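General Secretion Pathway Protein (Vibrio vulnificus, PDB 4G54) probably binds peptidoglycan as a periplasmic domain of the EpsAB fusion protein of the type II secretion system. Local coordinates at residues C52-P55 against F60-Q63; T29-L34 against I48-E53; L80-L83 against Q88-Y91; D151-K156 against A197-M202; L94-P99 against E108-F113. All coordinates share one frame; numbering follows the deposited sequence. Where two conformers were deposited one is given.

Contact 1 (C52-P55 against F60-Q63); sequences CEQP and FQCQ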
# COMPACT_ATOMS: atom_id res chain seq x y z
N CYS A 52 7.09 11.91 -3.83
CA CYS A 52 6.03 11.24 -4.61
C CYS A 52 6.06 11.65 -6.08
O CYS A 52 5.05 12.01 -6.67
CB CYS A 52 4.66 11.61 -4.00
SG CYS A 52 3.37 10.37 -4.43
N GLU A 53 7.26 11.55 -6.67
CA GLU A 53 7.41 11.89 -8.08
C GLU A 53 7.95 10.66 -8.74
O GLU A 53 8.46 9.73 -8.09
CB GLU A 53 8.37 13.07 -8.25
CG GLU A 53 7.65 14.41 -7.89
CD GLU A 53 8.58 15.64 -7.83
OE1 GLU A 53 9.62 15.62 -8.52
OE2 GLU A 53 8.26 16.65 -7.12
N GLN A 54 7.73 10.57 -10.06
CA GLN A 54 8.25 9.43 -10.80
C GLN A 54 9.48 9.87 -11.54
O GLN A 54 9.53 11.05 -11.97
CB GLN A 54 7.29 9.00 -11.91
CG GLN A 54 5.92 8.60 -11.41
CD GLN A 54 5.91 7.53 -10.34
OE1 GLN A 54 6.35 6.40 -10.56
NE2 GLN A 54 5.26 7.85 -9.23
N PRO A 55 10.45 8.99 -11.73
CA PRO A 55 10.46 7.57 -11.35
C PRO A 55 10.67 7.31 -9.86
O PRO A 55 11.22 8.17 -9.14
CB PRO A 55 11.66 6.98 -12.13
CG PRO A 55 12.50 8.14 -12.42
CD PRO A 55 11.59 9.32 -12.61
N PHE A 60 8.98 0.95 -3.84
CA PHE A 60 7.65 1.46 -3.58
C PHE A 60 7.13 2.30 -4.70
O PHE A 60 7.90 3.09 -5.36
CB PHE A 60 7.57 2.25 -2.25
CG PHE A 60 7.33 1.43 -1.03
CD1 PHE A 60 8.33 0.62 -0.56
CD2 PHE A 60 6.08 1.44 -0.37
CE1 PHE A 60 8.14 -0.19 0.55
CE2 PHE A 60 5.89 0.69 0.76
CZ PHE A 60 6.85 -0.17 1.22
N GLN A 61 5.84 2.20 -4.98
CA GLN A 61 5.11 3.13 -5.88
C GLN A 61 4.42 4.14 -4.99
O GLN A 61 3.93 3.81 -3.91
CB GLN A 61 4.00 2.36 -6.58
CG GLN A 61 3.53 2.79 -7.90
CD GLN A 61 4.61 2.65 -8.96
OE1 GLN A 61 4.84 1.58 -9.62
NE2 GLN A 61 5.22 3.75 -9.19
N CYS A 62 4.31 5.38 -5.49
CA CYS A 62 3.61 6.47 -4.79
C CYS A 62 2.70 7.08 -5.82
O CYS A 62 3.15 7.36 -6.94
CB CYS A 62 4.63 7.50 -4.27
SG CYS A 62 3.74 8.71 -3.15
N GLN A 63 1.39 7.19 -5.51
CA GLN A 63 0.44 7.73 -6.51
C GLN A 63 -0.60 8.59 -5.80
O GLN A 63 -1.17 8.13 -4.78
CB GLN A 63 -0.23 6.50 -7.24
CG GLN A 63 -1.14 6.74 -8.37
CD GLN A 63 -1.82 5.40 -8.82
OE1 GLN A 63 -2.47 4.75 -8.01
NE2 GLN A 63 -1.69 5.02 -10.09
O HOH W 1 3.66 9.77 -8.21
O HOH W 2 6.62 6.01 -7.38
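C52 and C62 are joined by a disulfide whose SG atoms lie 2.1 Å apart, with a dihedral of -101° about the S-S bond, close to the relaxed right angle. Beside this link Q54 reaches across from the loop. Its CB and CG act as a spacer, and a bend at chi2 (-55°) turns the amide toward segment 60-63, where OE1 and NE2 do the meeting. OE1 of Q54 lies 3.2 Å from NE2 of Q61, the two amide planes 40° apart, while NE2 of Q54 gives a hydrogen bond to water 1, 2.7 Å away. That water donates to the carbonyl oxygens of C52 and C62, so it is held by three partners and ties both backbones together. Water 2 accepts from the backbone N of C62 at 3.1 Å and, weakly, from NE2 of both glutamines. Glutamine suits this surface position because one amide can both donate and accept among waters and peptide groups, whereas the disulfide ties the loop covalently to the strand, as is common in periplasmic proteins. Strand 60-66 lies at one end of the antiparallel sheet, paired with strand 125-131, and L34 of helix 30-40 packs on both cysteines.

Contact 2 (T29-L34 against I48-E53); sequences TRAQGL and IDTMCE
The first turn of helix 30-40 packs against the loop between strands 43-44 and 60-66, T50 meeting A31 and L34 at this partly buried join. T50 sits opposite A31, their CA atoms 4.8 Å apart, an approach allowed by the small methyl of alanine. On this side the carbonyl oxygen of T50 takes a CH...O contact from CA of A31 at 3.6 Å, and the CB of A31 lies 3.7 Å from T50 OG1. With chi1 at 58°, T50 places OG1 between its backbone N and carbonyl carbon, and CG2 is left to face the helix, 4.0 Å from CB of L34. Threonine suits the place because its hydroxyl, while lying against A31, also makes a weak hydrogen bond to the backbone oxygen of R47 in the loop, and its methyl faces L34. L34 reaches further along the loop: its CD1 lies 3.9 Å from CB of C52, and leucine's branched apolar end suits this buried place. The helix itself starts at T29, the N-cap, whose OG1 accepts from N of Q32 at 3.0 Å with an N-H...O angle of 160°. Beyond the loop contact, L34 packs on L80 of strand 79-85, C62 of strand 60-66 and T127 and L129 of strand 125-131, fitting helix 30-40 between the loop and the antiparallel sheet.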
# COMPACT_ATOMS: atom_id res chain seq x y z
N THR A 29 2.28 19.06 5.29
CA THR A 29 2.75 18.83 3.94
C THR A 29 2.63 17.39 3.62
O THR A 29 2.66 16.53 4.54
CB THR A 29 4.22 19.21 3.71
OG1 THR A 29 5.07 18.31 4.44
CG2 THR A 29 4.51 20.62 4.18
N ARG A 30 2.54 17.13 2.31
CA ARG A 30 2.41 15.75 1.83
C ARG A 30 3.67 14.97 2.22
O ARG A 30 3.58 13.83 2.60
CB ARG A 30 2.14 15.72 0.35
CG ARG A 30 1.71 14.29 -0.07
CD ARG A 30 1.56 14.04 -1.58
NE ARG A 30 1.04 15.16 -2.35
CZ ARG A 30 -0.22 15.40 -2.57
NH1 ARG A 30 -1.17 14.57 -2.11
NH2 ARG A 30 -0.58 16.50 -3.30
N ALA A 31 4.84 15.60 2.12
CA ALA A 31 6.08 14.90 2.43
C ALA A 31 6.09 14.49 3.90
O ALA A 31 6.51 13.39 4.21
CB ALA A 31 7.27 15.82 2.12
N GLN A 32 5.61 15.33 4.79
CA GLN A 32 5.50 14.98 6.19
C GLN A 32 4.57 13.76 6.39
O GLN A 32 4.91 12.77 7.11
CB GLN A 32 4.91 16.18 6.98
CG GLN A 32 5.04 16.03 8.39
CD GLN A 32 4.61 17.27 9.08
OE1 GLN A 32 4.23 18.29 8.43
NE2 GLN A 32 4.65 17.22 10.42
N GLY A 33 3.41 13.81 5.73
CA GLY A 33 2.49 12.65 5.77
C GLY A 33 3.07 11.39 5.24
O GLY A 33 2.82 10.31 5.78
N LEU A 34 3.79 11.50 4.14
CA LEU A 34 4.36 10.26 3.51
C LEU A 34 5.51 9.72 4.35
O LEU A 34 5.65 8.48 4.46
CB LEU A 34 4.87 10.50 2.11
CG LEU A 34 3.78 10.74 1.11
CD1 LEU A 34 4.47 11.16 -0.16
CD2 LEU A 34 2.93 9.42 0.87
N ILE A 48 14.04 12.40 -0.74
CA ILE A 48 13.73 12.05 -2.14
C ILE A 48 12.48 11.15 -2.21
O ILE A 48 11.56 11.38 -3.09
CB ILE A 48 14.94 11.43 -2.79
CG1 ILE A 48 16.00 12.48 -2.95
CG2 ILE A 48 14.63 10.91 -4.14
CD1 ILE A 48 15.55 13.64 -3.86
N ASP A 49 12.36 10.22 -1.25
CA ASP A 49 11.27 9.32 -1.27
C ASP A 49 9.96 10.02 -1.03
O ASP A 49 8.91 9.60 -1.55
CB ASP A 49 11.48 8.28 -0.15
CG ASP A 49 12.72 7.47 -0.39
OD1 ASP A 49 12.85 6.80 -1.48
OD2 ASP A 49 13.58 7.45 0.50
N THR A 50 9.95 11.07 -0.23
CA THR A 50 8.65 11.65 0.06
C THR A 50 8.19 12.75 -0.89
O THR A 50 7.18 13.43 -0.61
CB THR A 50 8.66 12.18 1.53
OG1 THR A 50 9.73 13.13 1.67
CG2 THR A 50 8.84 11.07 2.48
N MET A 51 8.94 12.93 -1.96
CA MET A 51 8.49 13.81 -3.07
C MET A 51 7.28 13.23 -3.88
O MET A 51 6.58 14.00 -4.54
CB MET A 51 9.62 14.15 -4.02
CG MET A 51 10.72 15.03 -3.43
SD MET A 51 12.11 15.07 -4.57
CE MET A 51 11.70 16.45 -5.68
N CYS A 52 7.09 11.91 -3.83
CA CYS A 52 6.03 11.24 -4.61
C CYS A 52 6.06 11.65 -6.08
O CYS A 52 5.05 12.01 -6.67
CB CYS A 52 4.66 11.61 -4.00
SG CYS A 52 3.37 10.37 -4.43
N GLU A 53 7.26 11.55 -6.67
CA GLU A 53 7.41 11.89 -8.08
C GLU A 53 7.95 10.66 -8.74
O GLU A 53 8.46 9.73 -8.09
CB GLU A 53 8.37 13.07 -8.25
CG GLU A 53 7.65 14.41 -7.89
CD GLU A 53 8.58 15.64 -7.83
OE1 GLU A 53 9.62 15.62 -8.52
OE2 GLU A 53 8.26 16.65 -7.12

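Contact 3 (L80-L83 against Q88-Y91); sequences LLTL and QRAY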
# COMPACT_ATOMS: atom_id res chain seq x y z
N LEU A 80 -2.63 7.89 2.70
CA LEU A 80 -2.54 9.26 3.30
C LEU A 80 -3.74 10.08 2.77
O LEU A 80 -3.92 10.12 1.52
CB LEU A 80 -1.23 9.92 2.88
CG LEU A 80 -0.99 11.31 3.54
CD1 LEU A 80 -0.63 11.12 5.07
CD2 LEU A 80 0.22 11.96 2.80
N LEU A 81 -4.56 10.62 3.69
CA LEU A 81 -5.75 11.38 3.26
C LEU A 81 -5.34 12.85 3.21
O LEU A 81 -4.71 13.37 4.13
CB LEU A 81 -6.90 11.23 4.27
CG LEU A 81 -7.32 9.79 4.51
CD1 LEU A 81 -8.56 9.86 5.43
CD2 LEU A 81 -7.62 9.05 3.22
N THR A 82 -5.75 13.59 2.18
CA THR A 82 -5.60 15.04 2.15
C THR A 82 -6.86 15.60 2.77
O THR A 82 -7.99 15.37 2.22
CB THR A 82 -5.42 15.55 0.69
OG1 THR A 82 -4.25 14.94 0.08
CG2 THR A 82 -5.23 17.12 0.68
N LEU A 83 -6.70 16.41 3.81
CA LEU A 83 -7.86 17.11 4.42
C LEU A 83 -7.84 18.58 3.96
O LEU A 83 -6.76 19.16 3.77
CB LEU A 83 -7.80 16.99 5.93
CG LEU A 83 -7.76 15.55 6.50
CD1 LEU A 83 -7.89 15.59 8.04
CD2 LEU A 83 -8.84 14.70 5.87
N GLN A 88 -7.07 25.76 3.59
CA GLN A 88 -5.91 25.08 4.21
C GLN A 88 -5.89 23.59 3.84
O GLN A 88 -6.97 23.01 3.61
CB GLN A 88 -5.97 25.21 5.72
CG GLN A 88 -6.11 26.64 6.15
CD GLN A 88 -5.09 26.96 7.19
OE1 GLN A 88 -3.99 27.42 6.86
NE2 GLN A 88 -5.41 26.67 8.45
N ARG A 89 -4.68 23.02 3.74
CA ARG A 89 -4.56 21.54 3.59
C ARG A 89 -3.81 20.94 4.78
O ARG A 89 -2.93 21.59 5.40
CB ARG A 89 -3.87 21.09 2.27
CG ARG A 89 -4.74 21.40 1.03
CD ARG A 89 -3.92 21.66 -0.21
NE ARG A 89 -3.23 20.44 -0.62
CZ ARG A 89 -3.70 19.52 -1.47
NH1 ARG A 89 -4.90 19.68 -2.06
NH2 ARG A 89 -2.95 18.42 -1.73
N ALA A 90 -4.14 19.70 5.08
CA ALA A 90 -3.45 18.91 6.08
C ALA A 90 -3.56 17.47 5.66
O ALA A 90 -4.28 17.13 4.68
CB ALA A 90 -4.05 19.07 7.47
N TYR A 91 -2.76 16.62 6.29
CA TYR A 91 -2.57 15.25 5.75
C TYR A 91 -2.62 14.32 6.97
O TYR A 91 -2.00 14.60 7.96
CB TYR A 91 -1.17 15.13 5.07
CG TYR A 91 -1.10 16.01 3.85
CD1 TYR A 91 -0.70 17.36 3.94
CD2 TYR A 91 -1.52 15.49 2.60
CE1 TYR A 91 -0.71 18.16 2.82
CE2 TYR A 91 -1.51 16.30 1.42
CZ TYR A 91 -1.09 17.64 1.55
OH TYR A 91 -1.05 18.48 0.48
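L83 and A90 form an antiparallel hydrogen-bonded pair: N of L83 donates to O of A90 at 2.7 Å, nearly straight at 168°, and N of A90 returns a 3.0 Å bond to O of L83. Next to it T82 and Y91 make a non-hydrogen-bonded pair with both side chains on the same face, lying side by side. OG1 of T82 comes 3.3 Å from CE2 of the tyrosine ring, and CD2 of L80 approaches CD2 of Y91 obliquely, at 3.9 Å. The other branch of T82, CG2, sits 3.5 Å above the centre of the R89 guanidinium plane. A bend at chi3 (67°) brings NE and NH2 of R89 side-on to OH of Y91, the NH2 bond being 2.9 Å, and this pair of bonds, with E125, holds the group. E125 takes a salt bridge from R89 NH2 and a hydrogen bond from T82 OG1. Threonine suits the spot because its hydroxyl can bond the carboxylate while its methyl packs on the guanidinium. The hairpin of strands 79-85 and 88-97 lies inside the antiparallel sheet, strand 125-131 flanking its first arm, and R30 of helix 30-40 touches L80, T82 and Y91.

Contact 4 (D151-K156 against A197-M202); sequences DQLLAK and ARLQHM
L153 and L199 point at each other across two helices of the putative peptidoglycan-binding domain, a small helical domain in which helices 145-158 and 193-202 cross at 67° between the segments. The axes approach to 9.9 Å, and the CA atoms of these two leucines, 7.2 Å apart, are the closest CA pair of the two segments. Both side chains start toward the partner helix but leave their backbones differently. L199 has CG anti to its backbone N (chi1 178°), which carries its two methyls forward so that they divide the work: CD2 meets CB of L153 at 3.8 Å, while CD1 comes over the backbone of helix 145-158, 3.7 Å from O of L153. L153 instead keeps CG beside its own N, sending CD1 past L199 to the next residue, Q200. L154 begins pointing away, yet its CD2 returns to within 4.2 Å of CD1 of L199; it also packs on V176 and F179 of helix 170-182. Leucine suits the buried places of L153 and L199, where a branched apolar end can meet more than one neighbour. Q200 lends the apolar part of its chain, while its OE1 accepts from N of L134: its CG lies 3.7 Å from CD1 of L153, the two side chains crossing obliquely.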
# COMPACT_ATOMS: atom_id res chain seq x y z
N ASP A 151 5.52 -16.00 -7.22
CA ASP A 151 4.93 -17.25 -6.67
C ASP A 151 4.41 -16.86 -5.23
O ASP A 151 3.24 -17.19 -4.85
CB ASP A 151 6.03 -18.26 -6.70
CG ASP A 151 5.63 -19.66 -6.12
OD1 ASP A 151 4.46 -20.08 -6.26
OD2 ASP A 151 6.58 -20.27 -5.52
N GLN A 152 5.23 -16.16 -4.45
CA GLN A 152 4.85 -15.86 -3.10
C GLN A 152 3.66 -14.90 -3.06
O GLN A 152 2.74 -15.09 -2.20
CB GLN A 152 6.05 -15.20 -2.35
CG GLN A 152 7.16 -16.25 -2.21
CD GLN A 152 6.83 -17.38 -1.16
OE1 GLN A 152 6.02 -17.19 -0.22
NE2 GLN A 152 7.48 -18.58 -1.34
N LEU A 153 3.64 -13.88 -3.95
CA LEU A 153 2.52 -12.89 -3.92
C LEU A 153 1.23 -13.57 -4.35
O LEU A 153 0.16 -13.32 -3.82
CB LEU A 153 2.88 -11.75 -4.92
CG LEU A 153 3.95 -10.83 -4.42
CD1 LEU A 153 4.36 -9.85 -5.57
CD2 LEU A 153 3.46 -10.03 -3.21
N LEU A 154 1.34 -14.47 -5.35
CA LEU A 154 0.06 -15.12 -5.82
C LEU A 154 -0.49 -15.99 -4.72
O LEU A 154 -1.72 -16.00 -4.52
CB LEU A 154 0.29 -16.06 -7.02
CG LEU A 154 0.43 -15.33 -8.28
CD1 LEU A 154 0.99 -16.31 -9.37
CD2 LEU A 154 -1.04 -14.83 -8.72
N ALA A 155 0.35 -16.71 -3.97
CA ALA A 155 -0.16 -17.53 -2.85
C ALA A 155 -0.79 -16.66 -1.79
O ALA A 155 -1.83 -16.99 -1.22
CB ALA A 155 1.00 -18.39 -2.28
N LYS A 156 -0.22 -15.46 -1.60
CA LYS A 156 -0.81 -14.59 -0.59
C LYS A 156 -2.20 -14.07 -1.07
O LYS A 156 -3.17 -13.96 -0.24
CB LYS A 156 0.13 -13.38 -0.34
CG LYS A 156 -0.32 -12.46 0.79
CD LYS A 156 0.28 -12.85 2.17
CE LYS A 156 1.58 -12.06 2.49
NZ LYS A 156 1.49 -10.86 3.42
N ALA A 197 0.13 -5.18 -11.65
CA ALA A 197 -0.26 -3.99 -10.92
C ALA A 197 -1.37 -4.34 -9.94
O ALA A 197 -1.26 -3.87 -8.79
CB ALA A 197 -0.71 -2.86 -11.86
N ARG A 198 -2.36 -5.11 -10.38
CA ARG A 198 -3.40 -5.48 -9.43
C ARG A 198 -2.88 -6.34 -8.31
O ARG A 198 -3.22 -6.09 -7.16
CB ARG A 198 -4.45 -6.23 -10.22
CG ARG A 198 -5.73 -6.69 -9.40
CD ARG A 198 -6.57 -5.46 -8.93
NE ARG A 198 -7.15 -4.83 -10.14
CZ ARG A 198 -8.17 -5.29 -10.88
NH1 ARG A 198 -8.53 -4.69 -12.03
NH2 ARG A 198 -8.85 -6.38 -10.55
N LEU A 199 -2.03 -7.35 -8.64
CA LEU A 199 -1.54 -8.26 -7.61
C LEU A 199 -0.78 -7.49 -6.52
O LEU A 199 -1.01 -7.69 -5.30
CB LEU A 199 -0.57 -9.27 -8.28
CG LEU A 199 0.04 -10.23 -7.29
CD1 LEU A 199 -1.04 -11.16 -6.63
CD2 LEU A 199 0.99 -11.11 -8.11
N GLN A 200 0.09 -6.55 -6.96
CA GLN A 200 0.96 -5.94 -5.95
C GLN A 200 0.27 -4.77 -5.25
O GLN A 200 0.63 -4.42 -4.10
CB GLN A 200 2.24 -5.44 -6.65
CG GLN A 200 3.10 -6.69 -6.93
CD GLN A 200 4.23 -6.27 -7.89
OE1 GLN A 200 5.36 -6.13 -7.45
NE2 GLN A 200 3.92 -5.99 -9.16
N HIS A 201 -0.80 -4.18 -5.83
CA HIS A 201 -1.54 -3.21 -5.03
C HIS A 201 -2.38 -3.95 -3.98
O HIS A 201 -2.61 -3.39 -2.90
CB HIS A 201 -2.39 -2.36 -6.00
CG HIS A 201 -3.14 -1.27 -5.28
ND1 HIS A 201 -2.65 -0.02 -4.99
CD2 HIS A 201 -4.40 -1.33 -4.77
CE1 HIS A 201 -3.57 0.67 -4.32
NE2 HIS A 201 -4.63 -0.11 -4.15
N MET A 202 -2.78 -5.21 -4.23
CA MET A 202 -3.64 -5.92 -3.24
C MET A 202 -2.84 -6.52 -2.11
O MET A 202 -3.29 -6.51 -0.93
CB MET A 202 -4.37 -7.06 -4.02
CG MET A 202 -5.49 -6.66 -5.00
SD MET A 202 -6.09 -8.20 -5.78
CE MET A 202 -6.63 -9.09 -4.30

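Contact 5 (L94-P99 against E108-F113); sequences LLEVDP and EQRLTF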
# COMPACT_ATOMS: atom_id res chain seq x y z
N LEU A 94 -4.66 7.19 7.05
CA LEU A 94 -5.82 6.29 7.31
C LEU A 94 -5.24 4.92 7.55
O LEU A 94 -4.61 4.32 6.66
CB LEU A 94 -6.75 6.27 6.07
CG LEU A 94 -7.90 5.24 6.14
CD1 LEU A 94 -8.89 5.65 7.13
CD2 LEU A 94 -8.57 5.16 4.74
N LEU A 95 -5.48 4.38 8.75
CA LEU A 95 -4.97 3.06 9.10
C LEU A 95 -6.00 2.04 8.82
O LEU A 95 -5.63 0.95 8.32
CB LEU A 95 -4.56 3.03 10.64
CG LEU A 95 -4.12 1.70 11.22
CD1 LEU A 95 -2.78 1.27 10.62
CD2 LEU A 95 -3.99 1.89 12.76
N GLU A 96 -7.26 2.25 9.25
CA GLU A 96 -8.31 1.28 8.89
C GLU A 96 -9.63 1.99 8.72
O GLU A 96 -9.79 3.10 9.13
CB GLU A 96 -8.42 0.16 9.87
CG GLU A 96 -8.64 0.59 11.26
CD GLU A 96 -8.57 -0.66 12.21
OE1 GLU A 96 -7.74 -0.72 13.12
OE2 GLU A 96 -9.36 -1.61 11.96
N VAL A 97 -10.56 1.28 8.12
CA VAL A 97 -11.82 1.91 7.71
C VAL A 97 -12.91 0.88 7.70
O VAL A 97 -12.68 -0.29 7.30
CB VAL A 97 -11.70 2.56 6.30
CG1 VAL A 97 -11.15 1.56 5.18
CG2 VAL A 97 -13.08 3.14 5.88
N ASP A 98 -14.09 1.29 8.17
CA ASP A 98 -15.30 0.42 8.05
C ASP A 98 -16.48 1.37 7.73
O ASP A 98 -16.24 2.57 7.62
CB ASP A 98 -15.49 -0.51 9.25
CG ASP A 98 -15.92 0.20 10.53
OD1 ASP A 98 -16.58 1.27 10.46
OD2 ASP A 98 -15.70 -0.38 11.64
N PRO A 99 -17.70 0.86 7.48
CA PRO A 99 -18.80 1.81 7.14
C PRO A 99 -19.12 2.88 8.14
O PRO A 99 -19.74 3.90 7.76
CB PRO A 99 -20.02 0.88 7.03
CG PRO A 99 -19.38 -0.38 6.54
CD PRO A 99 -18.10 -0.54 7.25
N GLU A 108 1.13 12.19 15.87
CA GLU A 108 1.14 12.30 17.34
C GLU A 108 0.07 11.53 18.04
O GLU A 108 0.28 11.11 19.19
CB GLU A 108 1.08 13.77 17.74
CG GLU A 108 2.52 14.35 17.56
CD GLU A 108 3.69 13.60 18.32
OE1 GLU A 108 4.76 13.31 17.67
OE2 GLU A 108 3.56 13.32 19.54
N GLN A 109 -1.09 11.40 17.44
CA GLN A 109 -2.22 10.75 18.06
C GLN A 109 -2.88 9.73 17.15
O GLN A 109 -2.91 9.90 15.93
CB GLN A 109 -3.30 11.80 18.41
CG GLN A 109 -2.81 12.82 19.40
CD GLN A 109 -3.90 13.86 19.66
OE1 GLN A 109 -5.00 13.54 20.13
NE2 GLN A 109 -3.59 15.10 19.35
N ARG A 110 -3.42 8.68 17.75
CA ARG A 110 -4.43 7.87 17.08
C ARG A 110 -5.85 8.37 17.37
O ARG A 110 -6.28 8.39 18.55
CB ARG A 110 -4.24 6.43 17.54
CG ARG A 110 -5.18 5.45 16.91
CD ARG A 110 -5.00 4.04 17.65
NE ARG A 110 -5.52 2.88 16.91
CZ ARG A 110 -4.82 1.87 16.36
NH1 ARG A 110 -3.48 1.78 16.41
NH2 ARG A 110 -5.51 0.92 15.75
N LEU A 111 -6.55 8.78 16.32
CA LEU A 111 -7.95 9.30 16.39
C LEU A 111 -8.96 8.43 15.62
O LEU A 111 -8.64 7.82 14.61
CB LEU A 111 -8.05 10.70 15.74
CG LEU A 111 -6.98 11.68 16.23
CD1 LEU A 111 -7.06 13.02 15.52
CD2 LEU A 111 -7.04 11.83 17.72
N THR A 112 -10.20 8.41 16.12
CA THR A 112 -11.28 7.74 15.40
C THR A 112 -12.25 8.82 14.94
O THR A 112 -12.70 9.63 15.77
CB THR A 112 -12.00 6.72 16.30
OG1 THR A 112 -11.05 5.68 16.57
CG2 THR A 112 -13.15 6.07 15.56
N PHE A 113 -12.59 8.81 13.67
CA PHE A 113 -13.57 9.77 13.12
C PHE A 113 -14.75 8.99 12.64
O PHE A 113 -14.60 7.93 12.02
CB PHE A 113 -12.92 10.41 11.89
CG PHE A 113 -12.42 11.81 12.11
CD1 PHE A 113 -12.03 12.27 13.34
CD2 PHE A 113 -12.24 12.62 10.99
CE1 PHE A 113 -11.53 13.56 13.49
CE2 PHE A 113 -11.76 13.91 11.13
CZ PHE A 113 -11.46 14.37 12.41
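L95 and R110 make the close part of this contact, the leucine methyl CD2 lying over one face of the guanidinium, 3.5 Å from NH2 and 3.7 Å from CZ of R110. The arginine is modelled in two conformers, and this is how one of them sits. The flat face of an arginine head accepts an apolar neighbour while its N-H groups look outward along the plane. The rest is looser. OE1 of E96 approaches NH2 of R110 at the edge, near the guanidinium plane, but stays 3.8 Å away, a long salt bridge made doubtful by resting on that one conformer, and the carboxylate plane is turned 69° from the guanidinium. Each charged group has a closer partner: R101 pairs with OE2 of E96, and NH2 of R110 donates to the backbone oxygen of L212. Between the two segments runs strand 101-105, so their backbones remain distant, the CA atoms of L95 and R110 being 9.3 Å apart. Here L95 and E96 both face V103, a classic beta bulge in strand 88-97. R110 bridges the gap with a chain extended from CG to NE, chi1 at -178°, a reach that suits a long, flexible residue on the outermost strand. On the partly exposed side, CG of E96 lies between its backbone N and carbonyl carbon (chi1 55°), and the chain extends from there toward the arginine.

How the contacts relate
Contacts 1 and 2 share C52 and E53, and they meet where SG of C62 lies 3.9 Å from CD1 of L34. Helix 30-40 carries the connection on to contact 3, whose centre is about 12 Å from that of contact 2: CA of G33 packs on CD1 of L80 at 3.5 Å, and R30 comes close to R89, both arginines having E125 as a salt-bridge partner. Contact 3 continues along strand 88-97 into contact 5, centres about 14 Å apart, through L81 and L94. Contact 4 stands apart in the putative peptidoglycan-binding domain, its centre about 19 Å from contact 1 and 29 Å from contact 3, touching none of the others.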